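Local coordinates for yersinopine dehydrogenase (Yersinia pestis, PDB 6C4M) that catalyses the NADPH-dependent reductive condensation of pyruvate with a histidine-derived amino acid intermediate, the last step in making the metallophore yersinopine, at the interface of chains A and B. Numbering follows the deposited sequence. Chains: chain A/B, Yersinopine dehydrogenase.

The interface of chains A and B. Residues chain A 336, 358, 362, 366; chain B 286, 358, 362.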
ATOM      1  N   MET A 336      -1.180  11.376   1.855  1.00 31.81           N
ATOM      2  CA  MET A 336      -1.150  10.074   2.505  1.00 31.34           C
ATOM      3  C   MET A 336      -1.140  10.228   4.023  1.00 29.45           C
ATOM      4  O   MET A 336      -2.083   9.818   4.698  1.00 31.12           O
ATOM      5  CB  MET A 336       0.064   9.286   2.014  1.00 28.94           C
ATOM      6  CG  MET A 336       0.044   9.054   0.527  1.00 30.14           C
ATOM      7  SD  MET A 336      -1.393   7.957   0.044  1.00 33.48           S
ATOM      8  CE  MET A 336      -0.718   6.400   0.526  1.00 38.77           C
ATOM      9  N   PHE A 358       0.481   2.251   8.889  1.00 25.48           N
ATOM     10  CA  PHE A 358       0.293   1.445   7.688  1.00 28.82           C
ATOM     11  C   PHE A 358       0.290   2.331   6.459  1.00 25.36           C
ATOM     12  O   PHE A 358       0.923   2.008   5.446  1.00 27.83           O
ATOM     13  CB  PHE A 358      -1.000   0.598   7.766  1.00 24.86           C
ATOM     14  CG  PHE A 358      -1.156  -0.318   6.590  1.00 26.11           C
ATOM     15  CD1 PHE A 358      -1.695   0.145   5.410  1.00 25.93           C
ATOM     16  CD2 PHE A 358      -0.695  -1.620   6.644  1.00 28.78           C
ATOM     17  CE1 PHE A 358      -1.805  -0.684   4.306  1.00 25.40           C
ATOM     18  CE2 PHE A 358      -0.819  -2.450   5.556  1.00 28.59           C
ATOM     19  CZ  PHE A 358      -1.375  -1.968   4.379  1.00 28.47           C
ATOM     20  N   THR A 362       2.995   2.092   3.371  1.00 30.79           N
ATOM     21  CA  THR A 362       2.506   1.947   1.999  1.00 32.83           C
ATOM     22  C   THR A 362       3.059   3.069   1.124  1.00 31.17           C
ATOM     23  O   THR A 362       3.603   2.822   0.041  1.00 34.38           O
ATOM     24  CB  THR A 362       0.977   1.932   2.004  1.00 29.19           C
ATOM     25  OG1 THR A 362       0.533   0.866   2.825  1.00 30.95           O
ATOM     26  CG2 THR A 362       0.364   1.805   0.572  1.00 34.18           C
ATOM     27  N   VAL A 366       6.140   3.680  -2.804  1.00 52.24           N
ATOM     28  CA  VAL A 366       5.972   4.367  -4.076  1.00 54.24           C
ATOM     29  C   VAL A 366       7.124   5.358  -4.243  1.00 56.56           C
ATOM     30  O   VAL A 366       7.759   5.422  -5.296  1.00 66.11           O
ATOM     31  CB  VAL A 366       4.611   5.076  -4.142  1.00 51.49           C
ATOM     32  CG1 VAL A 366       4.360   5.624  -5.542  1.00 66.70           C
ATOM     33  CG2 VAL A 366       3.498   4.157  -3.717  1.00 55.68           C
TER
ATOM     34  N   THR B 286      -2.091   4.245  -5.222  1.00 34.51           N
ATOM     35  CA  THR B 286      -1.990   5.225  -4.146  1.00 30.25           C
ATOM     36  C   THR B 286      -1.346   6.521  -4.640  1.00 35.14           C
ATOM     37  O   THR B 286      -0.607   6.555  -5.628  1.00 37.51           O
ATOM     38  CB  THR B 286      -1.162   4.713  -2.959  1.00 39.41           C
ATOM     39  OG1 THR B 286       0.217   4.685  -3.328  1.00 46.39           O
ATOM     40  CG2 THR B 286      -1.560   3.345  -2.502  1.00 39.70           C
ATOM     41  N   PHE B 358      -8.541   0.794   3.274  1.00 25.48           N
ATOM     42  CA  PHE B 358      -7.226   1.174   2.774  1.00 28.82           C
ATOM     43  C   PHE B 358      -6.335  -0.047   2.664  1.00 25.36           C
ATOM     44  O   PHE B 358      -5.633  -0.229   1.661  1.00 27.83           O
ATOM     45  CB  PHE B 358      -6.570   2.262   3.658  1.00 24.86           C
ATOM     46  CG  PHE B 358      -5.266   2.745   3.100  1.00 26.11           C
ATOM     47  CD1 PHE B 358      -4.103   2.046   3.338  1.00 25.93           C
ATOM     48  CD2 PHE B 358      -5.217   3.854   2.277  1.00 28.78           C
ATOM     49  CE1 PHE B 358      -2.899   2.462   2.793  1.00 25.40           C
ATOM     50  CE2 PHE B 358      -4.022   4.279   1.748  1.00 28.59           C
ATOM     51  CZ  PHE B 358      -2.858   3.567   2.010  1.00 28.47           C
ATOM     52  N   THR B 362      -4.680  -1.455  -0.827  1.00 30.79           N
ATOM     53  CA  THR B 362      -3.235  -1.672  -0.900  1.00 32.83           C
ATOM     54  C   THR B 362      -2.940  -3.114  -1.304  1.00 31.17           C
ATOM     55  O   THR B 362      -2.156  -3.369  -2.225  1.00 34.38           O
ATOM     56  CB  THR B 362      -2.601  -1.318   0.446  1.00 29.19           C
ATOM     57  OG1 THR B 362      -2.905   0.031   0.755  1.00 30.95           O
ATOM     58  CG2 THR B 362      -1.055  -1.544   0.470  1.00 34.18           C
TER
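Helix 350-364 of each subunit meets its own twin across the two-fold axis of the staphylopine dehydrogenase-family homodimer, joining A:Phe358 and A:Thr362 to B:Phe358 and B:Thr362. At the centre the two threonine side chains reach toward each other tip to tip, with A:Thr362 CG2 3.6 Å from B:Thr362 CG2. Threonine suits this place because its two branches do different work. The methyl, anti to the backbone N, points at the partner, while the hydroxyl OG1, beside that N (chi1 -58°), turns back to its own helix. There A:Thr362 OG1 hydrogen-bonds to A:Phe358 O, one turn earlier, at 2.9 Å, standing above the carbonyl plane; this bond fixes the rotation of the side chain and gives the hydroxyl a partner within its own subunit. The phenylalanines meet edge to edge rather than stacking, A:Phe358 CE1 lying 3.7 Å from B:Phe358 CE1, and each ring also takes the opposite threonine at its edge: A:Phe358 CZ is 3.9 Å from B:Thr362 CG2. Outside this core, the flexible, unbranched chain of A:Met336 bends at chi2 and chi3 to bring its methyl CE 3.8 Å from B:Phe358 CZ, also touching B:Thr286 CB. B:Thr286 continues the apolar surface, its CG2 3.9 Å from A:Thr362 CG2, while its hydroxyl OG1 lies 3.3 Å from A:Val366 CG2; these two side chains run alongside in opposite directions, and the short beta-branched valine presents a methyl to the neighbouring threonine.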